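Local coordinates for protein Phl p 3 allergen (Phleum pratense, PDB 3FT1) that is a secreted grass-pollen allergen recognised by IgE and resembles the C-terminal domain of expansins, its role in the plant not being established, at residues L19-T24 and F67-K72; Q3-V8 and T92-E97; L35-S40 and K59-P64. All blocks are in the same frame, centred on the assembly; numbering follows the deposited sequence.

Interaction 1: L19-T24 and F67-K72; sequences LDIKYT and FRFMSK
Three residues of one strand meet two phenylalanines and a serine of another, without a hydrogen bond between them. Leu19 and Phe67 meet tip to tip: methyl CD1 of Leu19 sits 3.7 Å from CE1 of Phe67 and as near to CZ, at the far end of the ring. Two residues on, Ile21 brings its branch methyl CG2 to the edge of the Phe69 ring, close to the ring plane, with CG2 3.8 Å from Phe69 CE1. Tyr23 approaches the same ring from another side. Its CD1 lies over one face of Phe69, 4.1 Å from Phe69 CD1, and the two rings are tilted by 40° with the Tyr23 and Phe69 centroids 5.7 Å apart. Phe69 is thus held by a methyl at its edge and a tyrosine over a face. Beyond the ring, Tyr23 OH reaches 3.4 Å from Ser71 CB, whereas Ser71 OG turns to Asp28 and to the backbone N of Met75.

CG2 of Ile21 is anti to the backbone N and so is the branch that meets Phe69; Tyr23, its CG likewise anti (chi1 173°), extends to both Phe69 and Ser71. On the other side of strand 19-24, Lys22 NZ forms a 2.6 Å salt bridge with Asp20 OD1, which accepts on its syn lone pair. Further out, Leu19 and Phe67 both touch Ile83, Phe69 meets the ring of Phe79 and the side chains of Leu30 and Val33, and strand 3-8 pairs with 19-24 through backbone bonds. The strand axes stay 10.3 Å apart and cross at -50°, a spacing bridged by side chains alone. Such apolar packing between strands that are not hydrogen-bonded neighbours is characteristic of the core of a beta-sandwich, here the immunoglobulin-like C-terminal domain of expansins.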
ATOM      1  N   LEU A  19      -3.800  -4.948  -4.181  1.00 17.16           N
ATOM      2  CA  LEU A  19      -2.486  -4.449  -4.562  1.00 13.57           C
ATOM      3  C   LEU A  19      -1.432  -5.524  -4.535  1.00 18.86           C
ATOM      4  O   LEU A  19      -1.240  -6.192  -3.512  1.00 13.42           O
ATOM      5  CB  LEU A  19      -2.048  -3.327  -3.618  1.00 11.79           C
ATOM      6  CG  LEU A  19      -2.918  -2.072  -3.597  1.00 15.60           C
ATOM      7  CD1 LEU A  19      -2.466  -1.158  -2.465  1.00 15.17           C
ATOM      8  CD2 LEU A  19      -2.834  -1.364  -4.942  1.00 13.87           C
ATOM      9  N   ASP A  20      -0.753  -5.673  -5.666  1.00 16.15           N
ATOM     10  CA  ASP A  20       0.501  -6.403  -5.721  1.00 10.10           C
ATOM     11  C   ASP A  20       1.575  -5.450  -5.233  1.00 11.36           C
ATOM     12  O   ASP A  20       1.967  -4.517  -5.930  1.00 13.02           O
ATOM     13  CB  ASP A  20       0.805  -6.837  -7.157  1.00 16.67           C
ATOM     14  CG  ASP A  20       2.090  -7.630  -7.269  1.00 26.05           C
ATOM     15  OD1 ASP A  20       2.684  -7.964  -6.222  1.00 20.59           O
ATOM     16  OD2 ASP A  20       2.506  -7.925  -8.409  1.00 25.21           O
ATOM     17  N   ILE A  21       2.030  -5.666  -4.008  1.00 12.39           N
ATOM     18  CA  ILE A  21       3.045  -4.808  -3.433  1.00 11.33           C
ATOM     19  C   ILE A  21       4.360  -5.570  -3.482  1.00 13.53           C
ATOM     20  O   ILE A  21       4.464  -6.681  -2.953  1.00 17.40           O
ATOM     21  CB  ILE A  21       2.694  -4.423  -1.967  1.00 16.24           C
ATOM     22  CG1 ILE A  21       1.349  -3.688  -1.921  1.00 23.50           C
ATOM     23  CG2 ILE A  21       3.801  -3.572  -1.349  1.00 14.13           C
ATOM     24  CD1 ILE A  21       0.863  -3.359  -0.516  1.00 14.66           C
ATOM     25  N   LYS A  22       5.351  -4.988  -4.148  1.00  8.56           N
ATOM     26  CA  LYS A  22       6.679  -5.572  -4.202  1.00 12.86           C
ATOM     27  C   LYS A  22       7.582  -4.751  -3.299  1.00 20.28           C
ATOM     28  O   LYS A  22       7.937  -3.619  -3.620  1.00 20.46           O
ATOM     29  CB  LYS A  22       7.192  -5.579  -5.638  1.00 14.34           C
ATOM     30  CG  LYS A  22       6.486  -6.608  -6.507  1.00 21.24           C
ATOM     31  CD  LYS A  22       6.975  -8.014  -6.137  1.00 21.03           C
ATOM     32  CE  LYS A  22       6.323  -9.095  -6.980  1.00 35.74           C
ATOM     33  NZ  LYS A  22       4.902  -9.323  -6.609  1.00 34.16           N
ATOM     34  N   TYR A  23       7.936  -5.341  -2.162  1.00 17.25           N
ATOM     35  CA  TYR A  23       8.680  -4.660  -1.118  1.00 13.82           C
ATOM     36  C   TYR A  23      10.068  -5.253  -1.076  1.00 17.12           C
ATOM     37  O   TYR A  23      10.228  -6.469  -0.997  1.00 17.80           O
ATOM     38  CB  TYR A  23       7.976  -4.877   0.224  1.00 11.97           C
ATOM     39  CG  TYR A  23       8.701  -4.362   1.451  1.00 13.19           C
ATOM     40  CD1 TYR A  23       8.407  -3.113   1.979  1.00 15.50           C
ATOM     41  CD2 TYR A  23       9.655  -5.142   2.103  1.00 14.44           C
ATOM     42  CE1 TYR A  23       9.048  -2.642   3.116  1.00 15.85           C
ATOM     43  CE2 TYR A  23      10.306  -4.678   3.239  1.00 15.17           C
ATOM     44  CZ  TYR A  23       9.992  -3.430   3.740  1.00 16.25           C
ATOM     45  OH  TYR A  23      10.621  -2.942   4.858  1.00 14.86           O
ATOM     46  N   THR A  24      11.066  -4.384  -1.143  1.00 14.37           N
ATOM     47  CA  THR A  24      12.455  -4.804  -1.171  1.00 18.01           C
ATOM     48  C   THR A  24      13.227  -4.100  -0.071  1.00 14.18           C
ATOM     49  O   THR A  24      13.406  -2.883  -0.115  1.00 16.20           O
ATOM     50  CB  THR A  24      13.115  -4.410  -2.505  1.00 24.44           C
ATOM     51  OG1 THR A  24      12.342  -4.916  -3.596  1.00 23.56           O
ATOM     52  CG2 THR A  24      14.510  -4.959  -2.581  1.00 25.12           C
ATOM     53  N   PHE A  67       0.498   4.786   2.795  1.00 12.98           N
ATOM     54  CA  PHE A  67       0.731   3.416   3.240  1.00  9.73           C
ATOM     55  C   PHE A  67       1.835   3.365   4.290  1.00 11.56           C
ATOM     56  O   PHE A  67       2.892   3.968   4.116  1.00 15.40           O
ATOM     57  CB  PHE A  67       1.096   2.518   2.051  1.00 11.61           C
ATOM     58  CG  PHE A  67      -0.024   2.361   1.061  1.00 12.20           C
ATOM     59  CD1 PHE A  67      -0.955   1.348   1.212  1.00 13.69           C
ATOM     60  CD2 PHE A  67      -0.175   3.259   0.016  1.00 15.97           C
ATOM     61  CE1 PHE A  67      -2.016   1.216   0.323  1.00 15.15           C
ATOM     62  CE2 PHE A  67      -1.229   3.134  -0.881  1.00 16.39           C
ATOM     63  CZ  PHE A  67      -2.146   2.110  -0.729  1.00 15.10           C
ATOM     64  N   ARG A  68       1.569   2.660   5.382  1.00  8.73           N
ATOM     65  CA  ARG A  68       2.581   2.441   6.414  1.00  7.79           C
ATOM     66  C   ARG A  68       3.005   0.992   6.366  1.00 13.16           C
ATOM     67  O   ARG A  68       2.159   0.088   6.418  1.00 11.66           O
ATOM     68  CB  ARG A  68       2.044   2.768   7.804  1.00 12.17           C
ATOM     69  CG  ARG A  68       3.050   2.483   8.914  1.00 12.23           C
ATOM     70  CD  ARG A  68       2.672   3.186  10.199  1.00 14.32           C
ATOM     71  NE  ARG A  68       1.514   2.565  10.832  1.00 13.32           N
ATOM     72  CZ  ARG A  68       0.950   3.015  11.950  1.00 17.92           C
ATOM     73  NH1 ARG A  68       1.436   4.095  12.554  1.00 14.39           N
ATOM     74  NH2 ARG A  68      -0.096   2.388  12.464  1.00 15.89           N
ATOM     75  N   PHE A  69       4.314   0.782   6.256  1.00 11.48           N
ATOM     76  CA  PHE A  69       4.907  -0.549   6.258  1.00 14.89           C
ATOM     77  C   PHE A  69       5.633  -0.824   7.568  1.00  7.65           C
ATOM     78  O   PHE A  69       6.312   0.051   8.101  1.00 15.69           O
ATOM     79  CB  PHE A  69       5.932  -0.680   5.129  1.00 12.48           C
ATOM     80  CG  PHE A  69       5.335  -0.601   3.746  1.00 15.85           C
ATOM     81  CD1 PHE A  69       4.784  -1.720   3.155  1.00 31.51           C
ATOM     82  CD2 PHE A  69       5.334   0.587   3.041  1.00 44.23           C
ATOM     83  CE1 PHE A  69       4.241  -1.660   1.889  1.00 30.21           C
ATOM     84  CE2 PHE A  69       4.789   0.653   1.771  1.00 37.04           C
ATOM     85  CZ  PHE A  69       4.241  -0.476   1.200  1.00 14.97           C
ATOM     86  N   MET A  70       5.505  -2.052   8.056  1.00 12.30           N
ATOM     87  CA  MET A  70       6.354  -2.558   9.131  1.00 13.04           C
ATOM     88  C   MET A  70       6.998  -3.838   8.638  1.00  9.83           C
ATOM     89  O   MET A  70       6.301  -4.767   8.222  1.00 14.22           O
ATOM     90  CB  MET A  70       5.526  -2.843  10.387  1.00 10.84           C
ATOM     91  CG  MET A  70       5.128  -1.601  11.145  1.00 18.25           C
ATOM     92  SD  MET A  70       6.557  -0.819  11.924  1.00 23.98           S
ATOM     93  CE  MET A  70       7.109  -2.129  13.016  1.00 24.59           C
ATOM     94  N   SER A  71       8.326  -3.873   8.639  1.00 11.82           N
ATOM     95  CA  SER A  71       9.052  -5.068   8.210  1.00 12.05           C
ATOM     96  C   SER A  71       9.111  -6.084   9.343  1.00 11.00           C
ATOM     97  O   SER A  71       8.837  -5.750  10.499  1.00 12.36           O
ATOM     98  CB  SER A  71      10.470  -4.709   7.767  1.00 13.42           C
ATOM     99  OG  SER A  71      11.317  -4.496   8.887  1.00 15.30           O
ATOM    100  N   LYS A  72       9.459  -7.327   9.016  1.00 12.47           N
ATOM    101  CA  LYS A  72       9.638  -8.351  10.038  1.00 15.99           C
ATOM    102  C   LYS A  72      10.720  -7.918  11.016  1.00 19.37           C
ATOM    103  O   LYS A  72      10.640  -8.196  12.211  1.00 20.63           O
ATOM    104  CB  LYS A  72      10.022  -9.698   9.411  1.00 16.71           C
ATOM    105  CG  LYS A  72       8.864 -10.659   9.218  1.00 34.29           C
ATOM    106  CD  LYS A  72       8.147 -10.423   7.906  1.00 39.17           C
ATOM    107  CE  LYS A  72       6.942 -11.344   7.769  1.00 52.48           C
ATOM    108  NZ  LYS A  72       7.305 -12.776   7.947  1.00 61.28           N
TER

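Interaction 2: Q3-V8 and T92-E97; sequences QVTFTV and TYKPEE
A short antiparallel beta ladder joins strand 3-8 to strand 92-93 at the margin of the sheet. Phe6 and Tyr93 form its hydrogen-bonded pair: Tyr93 N gives a nearly straight bond (170°) to Phe6 O at 2.7 Å, and Phe6 N returns one to Tyr93 O at 2.9 Å, both donors lying in the carbonyl planes. In the adjacent non-hydrogen-bonded pair, Thr7 OG1 and Thr92 OG1 share a 2.6 Å hydrogen bond on the face that carries these two threonines.

Phe6 and Tyr93 point to the other face. Val8 CG2 lies 3.8 Å from Tyr93 CE2, while the Tyr93 hydroxyl is bound by Ser88 N. Past the ladder, Pro95 crosses Val4 at about a right angle, its CG 3.6 Å from Val4 CG1, and its CD comes to the edge of the Phe6 ring. Here a water replaces direct pairing, accepting from Val4 N at 2.8 Å and donating to Pro95 O. At the far end, Gln3 NE2 reaches Glu97 OE2 at 2.9 Å in a weak, bent bond, the two side chains lying side by side and pointing the same way.

Direct backbone bonding is confined to Phe6 and Tyr93, so residues 95-97, linked through water and a weak amide-carboxylate bond, are probably held more loosely.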
ATOM      1  N   GLN A   3      12.678  -0.199  -1.111  1.00 12.55           N
ATOM      2  CA  GLN A   3      12.158   0.085  -2.439  1.00 17.43           C
ATOM      3  C   GLN A   3      10.802  -0.584  -2.551  1.00 17.18           C
ATOM      4  O   GLN A   3      10.612  -1.697  -2.067  1.00 15.89           O
ATOM      5  CB  GLN A   3      13.107  -0.475  -3.505  1.00 15.87           C
ATOM      6  CG  GLN A   3      14.492   0.136  -3.452  1.00 15.89           C
ATOM      7  CD  GLN A   3      15.517  -0.588  -4.322  1.00 18.07           C
ATOM      8  OE1 GLN A   3      15.609  -1.819  -4.311  1.00 18.33           O
ATOM      9  NE2 GLN A   3      16.301   0.183  -5.072  1.00 24.64           N
ATOM     10  N   VAL A   4       9.843   0.080  -3.177  1.00 17.73           N
ATOM     11  CA  VAL A   4       8.516  -0.509  -3.242  1.00 14.44           C
ATOM     12  C   VAL A   4       7.798  -0.137  -4.525  1.00 12.75           C
ATOM     13  O   VAL A   4       7.995   0.953  -5.054  1.00 12.22           O
ATOM     14  CB  VAL A   4       7.665  -0.102  -2.022  1.00 13.85           C
ATOM     15  CG1 VAL A   4       7.352   1.393  -2.051  1.00 22.82           C
ATOM     16  CG2 VAL A   4       6.381  -0.912  -1.971  1.00 18.20           C
ATOM     17  N   THR A   5       6.998  -1.065  -5.039  1.00 17.01           N
ATOM     18  CA  THR A   5       6.050  -0.741  -6.098  1.00 14.05           C
ATOM     19  C   THR A   5       4.680  -1.262  -5.683  1.00 13.06           C
ATOM     20  O   THR A   5       4.579  -2.250  -4.948  1.00  9.58           O
ATOM     21  CB  THR A   5       6.434  -1.354  -7.475  1.00 13.32           C
ATOM     22  OG1 THR A   5       6.461  -2.782  -7.386  1.00 16.04           O
ATOM     23  CG2 THR A   5       7.795  -0.838  -7.957  1.00 11.30           C
ATOM     24  N   PHE A   6       3.635  -0.573  -6.142  1.00 13.52           N
ATOM     25  CA  PHE A   6       2.258  -0.947  -5.871  1.00 11.21           C
ATOM     26  C   PHE A   6       1.595  -1.103  -7.225  1.00  9.98           C
ATOM     27  O   PHE A   6       1.522  -0.134  -7.972  1.00 13.66           O
ATOM     28  CB  PHE A   6       1.510   0.187  -5.165  1.00 11.57           C
ATOM     29  CG  PHE A   6       2.064   0.574  -3.812  1.00 12.58           C
ATOM     30  CD1 PHE A   6       1.443   0.148  -2.650  1.00 16.32           C
ATOM     31  CD2 PHE A   6       3.173   1.398  -3.709  1.00 12.63           C
ATOM     32  CE1 PHE A   6       1.926   0.516  -1.412  1.00 17.58           C
ATOM     33  CE2 PHE A   6       3.668   1.775  -2.469  1.00 18.20           C
ATOM     34  CZ  PHE A   6       3.045   1.335  -1.322  1.00 17.07           C
ATOM     35  N   THR A   7       1.108  -2.296  -7.539  1.00 10.38           N
ATOM     36  CA  THR A   7       0.382  -2.501  -8.790  1.00 10.54           C
ATOM     37  C   THR A   7      -1.075  -2.795  -8.491  1.00 11.28           C
ATOM     38  O   THR A   7      -1.391  -3.735  -7.767  1.00 13.90           O
ATOM     39  CB  THR A   7       0.975  -3.655  -9.603  1.00 12.13           C
ATOM     40  OG1 THR A   7       2.372  -3.415  -9.806  1.00 14.41           O
ATOM     41  CG2 THR A   7       0.269  -3.786 -10.960  1.00 15.82           C
ATOM     42  N   VAL A   8      -1.960  -1.984  -9.055  1.00  8.83           N
ATOM     43  CA  VAL A   8      -3.385  -2.159  -8.830  1.00  9.06           C
ATOM     44  C   VAL A   8      -3.896  -3.344  -9.637  1.00 14.79           C
ATOM     45  O   VAL A   8      -3.761  -3.383 -10.863  1.00 13.95           O
ATOM     46  CB  VAL A   8      -4.170  -0.900  -9.215  1.00 12.32           C
ATOM     47  CG1 VAL A   8      -5.669  -1.165  -9.096  1.00 13.29           C
ATOM     48  CG2 VAL A   8      -3.761   0.264  -8.327  1.00 12.45           C
ATOM     49  N   THR A  92       1.179   0.594 -12.233  1.00 13.96           N
ATOM     50  CA  THR A  92       2.079   0.504 -11.103  1.00 12.64           C
ATOM     51  C   THR A  92       2.453   1.895 -10.626  1.00 11.32           C
ATOM     52  O   THR A  92       2.777   2.780 -11.420  1.00 11.92           O
ATOM     53  CB  THR A  92       3.338  -0.298 -11.466  1.00  8.99           C
ATOM     54  OG1 THR A  92       2.963  -1.658 -11.695  1.00 11.35           O
ATOM     55  CG2 THR A  92       4.359  -0.245 -10.325  1.00 13.50           C
ATOM     56  N   TYR A  93       2.374   2.083  -9.316  1.00  9.31           N
ATOM     57  CA  TYR A  93       2.772   3.329  -8.684  1.00 11.56           C
ATOM     58  C   TYR A  93       4.055   3.057  -7.897  1.00 15.22           C
ATOM     59  O   TYR A  93       4.138   2.118  -7.107  1.00 13.83           O
ATOM     60  CB  TYR A  93       1.624   3.848  -7.805  1.00 12.63           C
ATOM     61  CG  TYR A  93       0.354   4.037  -8.618  1.00 10.98           C
ATOM     62  CD1 TYR A  93       0.040   5.265  -9.180  1.00 12.75           C
ATOM     63  CD2 TYR A  93      -0.510   2.971  -8.848  1.00 12.04           C
ATOM     64  CE1 TYR A  93      -1.112   5.433  -9.951  1.00  8.78           C
ATOM     65  CE2 TYR A  93      -1.664   3.126  -9.602  1.00 10.92           C
ATOM     66  CZ  TYR A  93      -1.959   4.358 -10.150  1.00 12.21           C
ATOM     67  OH  TYR A  93      -3.102   4.492 -10.902  1.00 13.29           O
ATOM     68  N   LYS A  94       5.082   3.849  -8.163  1.00 13.74           N
ATOM     69  CA  LYS A  94       6.417   3.542  -7.659  1.00 11.62           C
ATOM     70  C   LYS A  94       7.014   4.798  -7.041  1.00 18.81           C
ATOM     71  O   LYS A  94       7.578   5.639  -7.746  1.00 15.59           O
ATOM     72  CB  LYS A  94       7.290   3.039  -8.814  1.00 11.22           C
ATOM     73  CG  LYS A  94       8.710   2.634  -8.436  1.00 10.57           C
ATOM     74  CD  LYS A  94       9.436   2.160  -9.675  1.00 17.09           C
ATOM     75  CE  LYS A  94      10.919   2.423  -9.573  1.00 26.86           C
ATOM     76  NZ  LYS A  94      11.585   1.353  -8.848  1.00 28.72           N
ATOM     77  N   PRO A  95       6.874   4.941  -5.717  1.00 15.85           N
ATOM     78  CA  PRO A  95       7.418   6.133  -5.059  1.00 16.05           C
ATOM     79  C   PRO A  95       8.937   6.066  -4.990  1.00 25.34           C
ATOM     80  O   PRO A  95       9.526   5.015  -5.242  1.00 18.57           O
ATOM     81  CB  PRO A  95       6.817   6.066  -3.651  1.00 16.76           C
ATOM     82  CG  PRO A  95       6.505   4.629  -3.420  1.00 16.93           C
ATOM     83  CD  PRO A  95       6.241   4.004  -4.771  1.00 17.34           C
ATOM     84  N   GLU A  96       9.572   7.187  -4.658  0.50 21.49           N
ATOM     85  CA  GLU A  96      11.016   7.196  -4.484  0.50 16.62           C
ATOM     86  C   GLU A  96      11.394   6.223  -3.376  0.50 15.67           C
ATOM     87  O   GLU A  96      10.678   6.089  -2.380  0.50 17.17           O
ATOM     88  CB  GLU A  96      11.510   8.601  -4.139  0.50 25.06           C
ATOM     89  CG  GLU A  96      11.073   9.670  -5.122  0.50 22.12           C
ATOM     90  CD  GLU A  96      11.491   9.357  -6.546  0.50 30.27           C
ATOM     91  OE1 GLU A  96      12.701   9.155  -6.782  0.50 28.01           O
ATOM     92  OE2 GLU A  96      10.611   9.317  -7.432  0.50 43.15           O
ATOM     93  N   GLU A  97      12.516   5.536  -3.549  1.00 15.53           N
ATOM     94  CA  GLU A  97      13.006   4.649  -2.506  1.00 11.44           C
ATOM     95  C   GLU A  97      13.350   5.473  -1.278  1.00 14.94           C
ATOM     96  O   GLU A  97      13.614   6.672  -1.371  1.00 16.39           O
ATOM     97  CB  GLU A  97      14.228   3.855  -2.972  1.00 14.98           C
ATOM     98  CG  GLU A  97      15.526   4.632  -2.959  1.00 22.61           C
ATOM     99  CD  GLU A  97      16.734   3.732  -3.192  1.00 34.10           C
ATOM    100  OE1 GLU A  97      17.876   4.220  -3.087  1.00 37.05           O
ATOM    101  OE2 GLU A  97      16.536   2.535  -3.479  1.00 33.63           O
TER
HETATM  102  O   HOH W   1      10.331   2.496  -4.577  1.00 23.98           O

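Interaction 3: L35-S40 and K59-P64; sequences LRQHGS and KPLVGP
Two hydrogen bonds tie the type II beta turn at Gln37-Ser40, after strand 30-36, to the loop that leads into strand 65-71. Val62 N donates to the side-chain oxygen Gln37 OE1 at 2.8 Å (158°), and His38 N donates to Val62 O, also at 2.8 Å; in each the donor stands some 30° above the carbonyl plane. The amide of Gln37 has little freedom to flip, since its NE2 is held by Glu44 and OE1 takes a further bond from a water, 2.6 Å away, that also donates to Pro60 O.

The turn has Gly39 at its positive-phi position (77°). It is closed by Ser40 N to Gln37 O and braced by Arg36 NH1, which meets Ser40 O at 2.8 Å, nearly along the C=O axis.

Side chains pack around these bonds. That of Leu61 crosses Gln37 at about a right angle, its CD2 3.7 Å from Gln37 NE2 and 4.3 Å from Leu35 CD2, and Val62 CG1 lies against His38 O. Pro64, preceded by a cis peptide, runs alongside His38 with CD 3.9 Å from ND1. A second water, in the plane of the imidazole, stands 2.9 Å from His38 ND1 and donates to Pro64 O.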
ATOM      1  N   LEU A  35      -3.243   1.202   5.372  1.00 13.64           N
ATOM      2  CA  LEU A  35      -3.648   2.324   4.549  1.00 12.45           C
ATOM      3  C   LEU A  35      -4.161   3.468   5.418  1.00 10.21           C
ATOM      4  O   LEU A  35      -4.873   3.242   6.385  1.00 15.19           O
ATOM      5  CB  LEU A  35      -4.773   1.879   3.605  1.00 14.53           C
ATOM      6  CG  LEU A  35      -5.588   3.027   3.011  1.00 15.76           C
ATOM      7  CD1 LEU A  35      -4.786   3.661   1.895  1.00 22.61           C
ATOM      8  CD2 LEU A  35      -6.926   2.536   2.509  1.00 16.78           C
ATOM      9  N   ARG A  36      -3.791   4.694   5.075  1.00 12.25           N
ATOM     10  CA  ARG A  36      -4.464   5.856   5.643  1.00 11.40           C
ATOM     11  C   ARG A  36      -5.095   6.644   4.502  1.00 15.03           C
ATOM     12  O   ARG A  36      -4.402   7.126   3.599  1.00 11.72           O
ATOM     13  CB  ARG A  36      -3.500   6.734   6.448  1.00 13.08           C
ATOM     14  CG  ARG A  36      -4.187   7.878   7.193  1.00 14.74           C
ATOM     15  CD  ARG A  36      -3.221   8.708   8.013  1.00 18.99           C
ATOM     16  NE  ARG A  36      -2.295   9.475   7.183  1.00 21.65           N
ATOM     17  CZ  ARG A  36      -2.633  10.556   6.487  1.00 25.11           C
ATOM     18  NH1 ARG A  36      -3.881  11.002   6.502  1.00 24.52           N
ATOM     19  NH2 ARG A  36      -1.723  11.192   5.766  1.00 27.02           N
ATOM     20  N   GLN A  37      -6.419   6.748   4.519  1.00 14.38           N
ATOM     21  CA  GLN A  37      -7.105   7.511   3.489  1.00 14.14           C
ATOM     22  C   GLN A  37      -6.822   8.994   3.664  1.00 15.05           C
ATOM     23  O   GLN A  37      -6.506   9.453   4.756  1.00 15.99           O
ATOM     24  CB  GLN A  37      -8.612   7.250   3.529  1.00 10.84           C
ATOM     25  CG  GLN A  37      -8.985   5.790   3.435  1.00 15.21           C
ATOM     26  CD  GLN A  37     -10.480   5.604   3.379  1.00 20.79           C
ATOM     27  OE1 GLN A  37     -11.168   6.309   2.647  1.00 18.07           O
ATOM     28  NE2 GLN A  37     -10.997   4.664   4.163  1.00 20.42           N
ATOM     29  N   HIS A  38      -6.912   9.744   2.574  1.00 12.60           N
ATOM     30  CA  HIS A  38      -6.742  11.182   2.641  1.00 13.20           C
ATOM     31  C   HIS A  38      -7.805  11.781   3.557  1.00 20.39           C
ATOM     32  O   HIS A  38      -8.983  11.449   3.447  1.00 22.42           O
ATOM     33  CB  HIS A  38      -6.857  11.799   1.245  1.00 19.79           C
ATOM     34  CG  HIS A  38      -6.710  13.287   1.231  1.00 21.34           C
ATOM     35  ND1 HIS A  38      -5.479  13.913   1.230  1.00 26.19           N
ATOM     36  CD2 HIS A  38      -7.634  14.275   1.220  1.00 20.44           C
ATOM     37  CE1 HIS A  38      -5.656  15.221   1.216  1.00 28.35           C
ATOM     38  NE2 HIS A  38      -6.954  15.469   1.210  1.00 29.06           N
ATOM     39  N   GLY A  39      -7.383  12.658   4.462  1.00 21.09           N
ATOM     40  CA  GLY A  39      -8.310  13.330   5.355  1.00 24.35           C
ATOM     41  C   GLY A  39      -8.773  12.431   6.483  1.00 26.54           C
ATOM     42  O   GLY A  39      -9.699  12.762   7.220  1.00 24.59           O
ATOM     43  N   SER A  40      -8.125  11.282   6.612  1.00 23.10           N
ATOM     44  CA  SER A  40      -8.414  10.359   7.696  1.00 24.65           C
ATOM     45  C   SER A  40      -7.203  10.270   8.598  1.00 27.93           C
ATOM     46  O   SER A  40      -6.072  10.501   8.165  1.00 22.59           O
ATOM     47  CB  SER A  40      -8.764   8.972   7.153  1.00 26.15           C
ATOM     48  OG  SER A  40      -8.722   8.000   8.185  1.00 29.82           O
ATOM     49  N   LYS A  59     -17.598   2.121   2.090  1.00 20.51           N
ATOM     50  CA  LYS A  59     -17.771   3.352   1.327  1.00 19.86           C
ATOM     51  C   LYS A  59     -16.584   3.564   0.401  1.00 17.88           C
ATOM     52  O   LYS A  59     -15.518   2.986   0.612  1.00 18.45           O
ATOM     53  CB  LYS A  59     -17.916   4.540   2.273  1.00 21.04           C
ATOM     54  CG  LYS A  59     -19.245   4.556   2.993  1.00 39.48           C
ATOM     55  CD  LYS A  59     -19.184   5.364   4.264  1.00 41.00           C
ATOM     56  CE  LYS A  59     -20.498   5.257   5.023  1.00 50.91           C
ATOM     57  NZ  LYS A  59     -20.340   5.655   6.445  1.00 47.35           N
ATOM     58  N   PRO A  60     -16.762   4.389  -0.640  1.00 15.35           N
ATOM     59  CA  PRO A  60     -15.622   4.608  -1.534  1.00 11.48           C
ATOM     60  C   PRO A  60     -14.406   5.119  -0.774  1.00 21.48           C
ATOM     61  O   PRO A  60     -14.525   5.939   0.138  1.00 12.06           O
ATOM     62  CB  PRO A  60     -16.144   5.658  -2.514  1.00 17.74           C
ATOM     63  CG  PRO A  60     -17.627   5.433  -2.530  1.00 20.27           C
ATOM     64  CD  PRO A  60     -17.983   5.055  -1.123  1.00 19.00           C
ATOM     65  N   LEU A  61     -13.238   4.609  -1.148  1.00 12.97           N
ATOM     66  CA  LEU A  61     -11.996   5.012  -0.521  1.00 13.94           C
ATOM     67  C   LEU A  61     -11.631   6.423  -0.967  1.00 13.38           C
ATOM     68  O   LEU A  61     -11.875   6.820  -2.112  1.00 14.29           O
ATOM     69  CB  LEU A  61     -10.893   4.014  -0.876  1.00 13.63           C
ATOM     70  CG  LEU A  61     -11.139   2.585  -0.390  1.00 13.60           C
ATOM     71  CD1 LEU A  61     -10.234   1.599  -1.098  1.00 16.82           C
ATOM     72  CD2 LEU A  61     -10.941   2.501   1.114  1.00 21.36           C
ATOM     73  N   VAL A  62     -11.056   7.187  -0.055  1.00 10.98           N
ATOM     74  CA  VAL A  62     -10.707   8.567  -0.341  1.00 15.66           C
ATOM     75  C   VAL A  62      -9.191   8.717  -0.407  1.00 16.28           C
ATOM     76  O   VAL A  62      -8.493   8.512   0.590  1.00 12.54           O
ATOM     77  CB  VAL A  62     -11.291   9.509   0.722  1.00 12.84           C
ATOM     78  CG1 VAL A  62     -10.812  10.926   0.500  1.00 16.07           C
ATOM     79  CG2 VAL A  62     -12.821   9.439   0.712  1.00 17.75           C
ATOM     80  N   GLY A  63      -8.693   9.065  -1.592  1.00 16.60           N
ATOM     81  CA  GLY A  63      -7.274   9.257  -1.814  1.00 11.79           C
ATOM     82  C   GLY A  63      -6.902  10.720  -1.931  1.00 20.01           C
ATOM     83  O   GLY A  63      -7.759  11.590  -1.779  1.00 15.48           O
ATOM     84  N   PRO A  64      -5.623  11.004  -2.224  1.00 13.08           N
ATOM     85  CA  PRO A  64      -4.587   9.993  -2.483  1.00 13.00           C
ATOM     86  C   PRO A  64      -4.263   9.155  -1.247  1.00 13.76           C
ATOM     87  O   PRO A  64      -4.444   9.598  -0.116  1.00 17.59           O
ATOM     88  CB  PRO A  64      -3.376  10.824  -2.911  1.00 18.00           C
ATOM     89  CG  PRO A  64      -3.642  12.200  -2.424  1.00 25.75           C
ATOM     90  CD  PRO A  64      -5.123  12.379  -2.380  1.00 14.75           C
TER
HETATM   91  O   HOH W   2     -13.740   6.071   2.606  1.00 36.95           O
HETATM   92  O   HOH W   3      -3.423  11.815   1.486  1.00 28.43           O

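Interactions 1 and 2 share a boundary, their centres about 10 Å apart: strands 3-8 and 19-24 are sheet neighbours, with Asp20 O probably bonded to Thr7 N at 2.9 Å. Their aromatic side chains also pack together, Phe69 CZ lying 3.3 Å from Phe6 CZ, so that both contacts feed one apolar core. Interaction 3 sits about 18 Å, centre to centre, from each of the others. It meets interaction 1 where Phe67 CE1 packs 4.0 Å from Leu35 CD1, whereas interaction 2 comes no nearer than about 8 Å between atoms. Interactions 1 and 3 lie on opposite sides of the chain's centre, joined through the neighbouring strands 65-71 and 30-36 of the same sheet.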